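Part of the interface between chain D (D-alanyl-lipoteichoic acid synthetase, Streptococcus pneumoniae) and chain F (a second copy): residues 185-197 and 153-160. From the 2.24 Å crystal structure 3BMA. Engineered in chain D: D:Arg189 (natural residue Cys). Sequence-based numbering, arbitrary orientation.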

ATOM      1  N   ARG D 185      -4.321  -2.394  12.712  1.00 17.19           N
ATOM      2  CA  ARG D 185      -3.583  -3.653  12.815  1.00 23.05           C
ATOM      3  C   ARG D 185      -2.177  -3.467  13.377  1.00 13.28           C
ATOM      4  O   ARG D 185      -1.742  -4.250  14.209  1.00 19.33           O
ATOM      5  CB  ARG D 185      -3.524  -4.376  11.474  1.00 27.41           C
ATOM      6  CG  ARG D 185      -4.484  -5.551  11.360  1.00 41.60           C
ATOM      7  CD  ARG D 185      -3.777  -6.875  11.568  1.00 56.32           C
ATOM      8  NE  ARG D 185      -3.553  -7.194  12.975  1.00 71.78           N
ATOM      9  CZ  ARG D 185      -4.073  -8.248  13.600  1.00 78.19           C
ATOM     10  NH1 ARG D 185      -3.808  -8.457  14.883  1.00 78.66           N
ATOM     11  NH2 ARG D 185      -4.852  -9.101  12.944  1.00 80.62           N
ATOM     12  N   PHE D 186      -1.476  -2.433  12.925  1.00 22.35           N
ATOM     13  CA  PHE D 186      -0.153  -2.130  13.467  1.00 17.90           C
ATOM     14  C   PHE D 186      -0.254  -1.900  14.961  1.00 14.84           C
ATOM     15  O   PHE D 186       0.502  -2.493  15.721  1.00 25.54           O
ATOM     16  CB  PHE D 186       0.474  -0.917  12.783  1.00 17.51           C
ATOM     17  CG  PHE D 186       1.795  -0.494  13.381  1.00 23.72           C
ATOM     18  CD1 PHE D 186       2.879  -1.365  13.403  1.00 18.15           C
ATOM     19  CD2 PHE D 186       1.952   0.775  13.916  1.00 22.82           C
ATOM     20  CE1 PHE D 186       4.095  -0.981  13.951  1.00 31.83           C
ATOM     21  CE2 PHE D 186       3.165   1.171  14.463  1.00 30.49           C
ATOM     22  CZ  PHE D 186       4.239   0.289  14.479  1.00 26.26           C
ATOM     23  N   ASN D 187      -1.216  -1.072  15.370  1.00 29.18           N
ATOM     24  CA  ASN D 187      -1.427  -0.775  16.781  1.00 24.89           C
ATOM     25  C   ASN D 187      -1.751  -1.993  17.637  1.00 27.82           C
ATOM     26  O   ASN D 187      -1.193  -2.136  18.724  1.00 22.95           O
ATOM     27  CB  ASN D 187      -2.475   0.320  16.975  1.00 22.39           C
ATOM     28  CG  ASN D 187      -1.859   1.701  17.081  1.00 26.17           C
ATOM     29  OD1 ASN D 187      -0.637   1.855  17.189  1.00 25.43           O
ATOM     30  ND2 ASN D 187      -2.705   2.718  17.060  1.00 22.36           N
ATOM     31  N   GLU D 188      -2.620  -2.875  17.148  1.00 28.29           N
ATOM     32  CA  GLU D 188      -2.938  -4.078  17.908  1.00 30.97           C
ATOM     33  C   GLU D 188      -1.781  -5.072  17.971  1.00 33.53           C
ATOM     34  O   GLU D 188      -1.599  -5.722  18.989  1.00 37.98           O
ATOM     35  CB  GLU D 188      -4.260  -4.735  17.488  1.00 28.81           C
ATOM     36  CG  GLU D 188      -4.426  -5.123  16.048  1.00 42.14           C
ATOM     37  CD  GLU D 188      -5.838  -5.610  15.748  1.00 45.72           C
ATOM     38  OE1 GLU D 188      -6.623  -4.862  15.117  1.00 46.30           O
ATOM     39  OE2 GLU D 188      -6.166  -6.742  16.160  1.00 53.38           O
ATOM     40  N   ARG D 189      -0.985  -5.160  16.908  1.00 34.67           N
ATOM     41  CA  ARG D 189       0.236  -5.978  16.935  1.00 33.44           C
ATOM     42  C   ARG D 189       1.301  -5.373  17.855  1.00 33.39           C
ATOM     43  O   ARG D 189       2.082  -6.095  18.471  1.00 35.42           O
ATOM     44  CB  ARG D 189       0.819  -6.165  15.528  1.00 35.09           C
ATOM     45  CG  ARG D 189      -0.010  -7.034  14.586  1.00 39.65           C
ATOM     46  CD  ARG D 189       0.864  -7.579  13.470  1.00 46.11           C
ATOM     47  NE  ARG D 189       0.292  -7.362  12.142  1.00 56.67           N
ATOM     48  CZ  ARG D 189      -0.393  -8.267  11.445  1.00 51.07           C
ATOM     49  NH1 ARG D 189      -0.616  -9.479  11.936  1.00 44.89           N
ATOM     50  NH2 ARG D 189      -0.854  -7.956  10.242  1.00 49.00           N
ATOM     51  N   GLN D 190       1.318  -4.046  17.934  1.00 32.76           N
ATOM     52  CA  GLN D 190       2.282  -3.304  18.741  1.00 33.53           C
ATOM     53  C   GLN D 190       1.893  -3.283  20.222  1.00 30.97           C
ATOM     54  O   GLN D 190       2.755  -3.371  21.091  1.00 33.69           O
ATOM     55  CB  GLN D 190       2.409  -1.879  18.198  1.00 34.53           C
ATOM     56  CG  GLN D 190       3.526  -1.058  18.793  1.00 43.34           C
ATOM     57  CD  GLN D 190       3.719   0.264  18.087  1.00 38.17           C
ATOM     58  OE1 GLN D 190       4.837   0.609  17.714  1.00 41.20           O
ATOM     59  NE2 GLN D 190       2.631   1.012  17.893  1.00 14.22           N
ATOM     60  N   ALA D 191       0.594  -3.160  20.495  1.00 34.47           N
ATOM     61  CA  ALA D 191       0.074  -3.152  21.862  1.00 30.90           C
ATOM     62  C   ALA D 191       0.079  -4.545  22.472  1.00 32.40           C
ATOM     63  O   ALA D 191       0.444  -4.715  23.635  1.00 40.45           O
ATOM     64  CB  ALA D 191      -1.338  -2.574  21.905  1.00 31.14           C
ATOM     65  N   SER D 192      -0.323  -5.542  21.689  1.00 34.86           N
ATOM     66  CA  SER D 192      -0.364  -6.911  22.181  1.00 38.84           C
ATOM     67  C   SER D 192       1.010  -7.561  22.058  1.00 43.29           C
ATOM     68  O   SER D 192       1.143  -8.745  21.742  1.00 46.74           O
ATOM     69  CB  SER D 192      -1.460  -7.732  21.497  1.00 34.08           C
ATOM     70  OG  SER D 192      -1.096  -8.079  20.183  1.00 35.13           O
ATOM     71  N   PHE D 193       2.029  -6.747  22.303  1.00 47.58           N
ATOM     72  CA  PHE D 193       3.362  -7.228  22.547  1.00 49.45           C
ATOM     73  C   PHE D 193       4.077  -6.402  23.621  1.00 55.62           C
ATOM     74  O   PHE D 193       4.680  -6.968  24.535  1.00 52.30           O
ATOM     75  CB  PHE D 193       4.195  -7.269  21.272  1.00 48.77           C
ATOM     76  CG  PHE D 193       5.548  -7.816  21.505  1.00 52.78           C
ATOM     77  CD1 PHE D 193       6.663  -6.989  21.485  1.00 50.70           C
ATOM     78  CD2 PHE D 193       5.699  -9.156  21.840  1.00 58.11           C
ATOM     79  CE1 PHE D 193       7.911  -7.504  21.752  1.00 58.59           C
ATOM     80  CE2 PHE D 193       6.938  -9.680  22.106  1.00 67.41           C
ATOM     81  CZ  PHE D 193       8.042  -8.856  22.063  1.00 60.16           C
ATOM     82  N   PHE D 194       4.009  -5.072  23.496  1.00 61.24           N
ATOM     83  CA  PHE D 194       4.732  -4.151  24.386  1.00 70.81           C
ATOM     84  C   PHE D 194       3.952  -3.734  25.635  1.00 75.04           C
ATOM     85  O   PHE D 194       4.216  -2.679  26.222  1.00 76.54           O
ATOM     86  CB  PHE D 194       5.211  -2.913  23.617  1.00 73.52           C
ATOM     87  CG  PHE D 194       6.239  -3.214  22.567  1.00 82.16           C
ATOM     88  CD1 PHE D 194       5.945  -3.049  21.218  1.00 81.36           C
ATOM     89  CD2 PHE D 194       7.499  -3.676  22.925  1.00 86.07           C
ATOM     90  CE1 PHE D 194       6.892  -3.332  20.245  1.00 79.86           C
ATOM     91  CE2 PHE D 194       8.448  -3.963  21.958  1.00 83.91           C
ATOM     92  CZ  PHE D 194       8.147  -3.790  20.616  1.00 80.17           C
ATOM     93  N   GLY D 195       2.998  -4.570  26.035  1.00 77.26           N
ATOM     94  CA  GLY D 195       2.266  -4.374  27.279  1.00 83.51           C
ATOM     95  C   GLY D 195       2.109  -5.670  28.052  1.00 85.40           C
ATOM     96  O   GLY D 195       1.172  -5.827  28.835  1.00 83.68           O
ATOM     97  N   GLN D 196       3.023  -6.609  27.819  1.00 89.16           N
ATOM     98  CA  GLN D 196       3.056  -7.870  28.558  1.00 92.61           C
ATOM     99  C   GLN D 196       3.823  -7.697  29.870  1.00 96.61           C
ATOM    100  O   GLN D 196       3.987  -8.647  30.640  1.00 99.59           O
ATOM    101  CB  GLN D 196       3.714  -8.963  27.712  1.00 91.96           C
ATOM    102  CG  GLN D 196       2.943  -9.354  26.464  1.00 89.44           C
ATOM    103  CD  GLN D 196       3.614 -10.473  25.693  1.00 89.50           C
ATOM    104  OE1 GLN D 196       3.046 -11.551  25.528  1.00 85.14           O
ATOM    105  NE2 GLN D 196       4.833 -10.224  25.221  1.00 89.56           N
ATOM    106  N   PHE D 197       4.281  -6.470  30.109  1.00 99.06           N
ATOM    107  CA  PHE D 197       5.201  -6.153  31.192  1.00102.42           C
ATOM    108  C   PHE D 197       5.014  -4.718  31.676  1.00103.50           C
ATOM    109  O   PHE D 197       5.554  -4.327  32.711  1.00105.12           O
ATOM    110  CB  PHE D 197       6.651  -6.370  30.740  1.00103.05           C
ATOM    111  CG  PHE D 197       6.849  -6.307  29.240  1.00103.27           C
ATOM    112  CD1 PHE D 197       6.825  -5.086  28.564  1.00103.82           C
ATOM    113  CD2 PHE D 197       7.072  -7.473  28.509  1.00103.60           C
ATOM    114  CE1 PHE D 197       7.014  -5.032  27.186  1.00103.62           C
ATOM    115  CE2 PHE D 197       7.259  -7.428  27.130  1.00103.79           C
ATOM    116  CZ  PHE D 197       7.230  -6.204  26.468  1.00103.77           C
TER
ATOM    117  N   GLN F 153      15.909 -10.776  23.670  1.00 53.92           N
ATOM    118  CA  GLN F 153      15.045 -10.091  24.623  1.00 55.18           C
ATOM    119  C   GLN F 153      13.572 -10.360  24.326  1.00 60.79           C
ATOM    120  O   GLN F 153      12.793 -10.677  25.229  1.00 67.28           O
ATOM    121  CB  GLN F 153      15.327  -8.585  24.574  1.00 55.29           C
ATOM    122  CG  GLN F 153      14.382  -7.712  25.392  1.00 54.14           C
ATOM    123  CD  GLN F 153      14.517  -7.932  26.883  1.00 57.41           C
ATOM    124  OE1 GLN F 153      15.618  -8.114  27.400  1.00 63.29           O
ATOM    125  NE2 GLN F 153      13.392  -7.915  27.584  1.00 54.24           N
ATOM    126  N   PHE F 154      13.209 -10.246  23.054  1.00 60.68           N
ATOM    127  CA  PHE F 154      11.829 -10.384  22.623  1.00 59.41           C
ATOM    128  C   PHE F 154      11.731 -11.440  21.522  1.00 62.48           C
ATOM    129  O   PHE F 154      11.978 -11.134  20.353  1.00 62.62           O
ATOM    130  CB  PHE F 154      11.310  -9.044  22.113  1.00 57.24           C
ATOM    131  CG  PHE F 154      11.224  -7.968  23.166  1.00 64.44           C
ATOM    132  CD1 PHE F 154      11.773  -6.710  22.931  1.00 60.91           C
ATOM    133  CD2 PHE F 154      10.586  -8.201  24.384  1.00 65.29           C
ATOM    134  CE1 PHE F 154      11.694  -5.703  23.887  1.00 57.87           C
ATOM    135  CE2 PHE F 154      10.503  -7.202  25.345  1.00 64.36           C
ATOM    136  CZ  PHE F 154      11.060  -5.948  25.097  1.00 62.71           C
ATOM    137  N   PRO F 155      11.367 -12.686  21.892  1.00 65.52           N
ATOM    138  CA  PRO F 155      11.409 -13.834  20.975  1.00 64.43           C
ATOM    139  C   PRO F 155      10.400 -13.712  19.832  1.00 60.43           C
ATOM    140  O   PRO F 155      10.680 -14.138  18.710  1.00 59.11           O
ATOM    141  CB  PRO F 155      11.058 -15.029  21.876  1.00 64.88           C
ATOM    142  CG  PRO F 155      11.193 -14.533  23.279  1.00 64.53           C
ATOM    143  CD  PRO F 155      10.868 -13.078  23.223  1.00 66.54           C
ATOM    144  N   ASN F 156       9.246 -13.124  20.129  1.00 53.04           N
ATOM    145  CA  ASN F 156       8.222 -12.875  19.129  1.00 52.16           C
ATOM    146  C   ASN F 156       7.946 -11.382  19.010  1.00 50.34           C
ATOM    147  O   ASN F 156       6.798 -10.939  19.132  1.00 43.65           O
ATOM    148  CB  ASN F 156       6.941 -13.644  19.468  1.00 55.61           C
ATOM    149  CG  ASN F 156       7.152 -15.148  19.513  1.00 57.01           C
ATOM    150  OD1 ASN F 156       7.846 -15.722  18.671  1.00 59.62           O
ATOM    151  ND2 ASN F 156       6.546 -15.795  20.500  1.00 57.12           N
ATOM    152  N   VAL F 157       9.016 -10.622  18.766  1.00 50.21           N
ATOM    153  CA  VAL F 157       8.955  -9.162  18.623  1.00 45.58           C
ATOM    154  C   VAL F 157       8.029  -8.741  17.474  1.00 46.87           C
ATOM    155  O   VAL F 157       7.861  -9.489  16.505  1.00 50.24           O
ATOM    156  CB  VAL F 157      10.396  -8.533  18.511  1.00 45.58           C
ATOM    157  CG1 VAL F 157      11.027  -8.754  17.128  1.00 45.45           C
ATOM    158  CG2 VAL F 157      10.404  -7.052  18.920  1.00 20.88           C
ATOM    159  N   ALA F 158       7.386  -7.582  17.618  1.00 45.02           N
ATOM    160  CA  ALA F 158       6.571  -7.011  16.547  1.00 43.27           C
ATOM    161  C   ALA F 158       7.467  -6.724  15.344  1.00 42.71           C
ATOM    162  O   ALA F 158       8.599  -6.260  15.510  1.00 40.45           O
ATOM    163  CB  ALA F 158       5.868  -5.744  17.018  1.00 39.33           C
ATOM    164  N   MET F 159       6.954  -7.026  14.150  1.00 43.28           N
ATOM    165  CA  MET F 159       7.726  -6.980  12.896  1.00 42.98           C
ATOM    166  C   MET F 159       8.996  -7.831  12.985  1.00 41.01           C
ATOM    167  O   MET F 159      10.104  -7.357  12.702  1.00 44.42           O
ATOM    168  CB  MET F 159       8.037  -5.538  12.472  1.00 44.13           C
ATOM    169  CG  MET F 159       6.809  -4.728  12.074  1.00 38.87           C
ATOM    170  SD  MET F 159       7.173  -2.973  11.938  1.00 45.99           S
ATOM    171  CE  MET F 159       7.498  -2.572  13.642  1.00 20.23           C
ATOM    172  N   LYS F 160       8.799  -9.084  13.397  1.00 33.62           N
ATOM    173  CA  LYS F 160       9.865 -10.064  13.610  1.00 40.42           C
ATOM    174  C   LYS F 160      10.675 -10.300  12.342  1.00 39.13           C
ATOM    175  O   LYS F 160      11.898 -10.413  12.401  1.00 41.49           O
ATOM    176  CB  LYS F 160       9.264 -11.389  14.106  1.00 41.81           C
ATOM    177  CG  LYS F 160      10.275 -12.446  14.529  1.00 41.21           C
ATOM    178  CD  LYS F 160       9.584 -13.683  15.072  1.00 42.11           C
ATOM    179  CE  LYS F 160      10.588 -14.777  15.385  1.00 54.48           C
ATOM    180  NZ  LYS F 160       9.931 -15.993  15.940  1.00 65.49           N
TER

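This contact is mainly apolar, and no hydrogen bond crosses it. D:Phe193 is central. Its CA-to-CB bond points toward chain F, and a t chi1 extends the ring into the F:Phe154–F:Ala158 segment. F:Val157 CA sits over the ring face, 3.9 Å from the centroid of D:Phe193, in a CH-pi contact. D:Phe193 CZ reaches F:Phe154 CB at 3.3 Å, and D:Phe193 CE2 lies 3.2 Å from F:Asn156 O.

F:Phe154, with chi1 m, meets three rings of chain D. D:Phe193 and D:Phe194 both direct an edge at its face, with planes at 78° and 89°. D:Phe197 lies nearer parallel, at 28°, but is slid aside; D:Phe197 CZ to F:Phe154 CE2 is 3.6 Å. D:Phe197 is poorly ordered and its chi1 of 23° is off-rotamer, so its pose deserves caution.

D:Phe194 leaves its backbone sideways, yet its m rotamer brings the ring end nearer chain F. There D:Phe194 CE1 packs 4.2 Å from F:Ala158 CB.

D:Phe186 and F:Met159 do likewise: both start sideways and end closer. The m, t, m chain of F:Met159 places its CE 3.8 Å from D:Phe186 CE1, at the ring edge.

Within chain D, D:Ser192, chi1 p, turns OG back to D:Glu188 O, a 2.7 Å hydrogen bond.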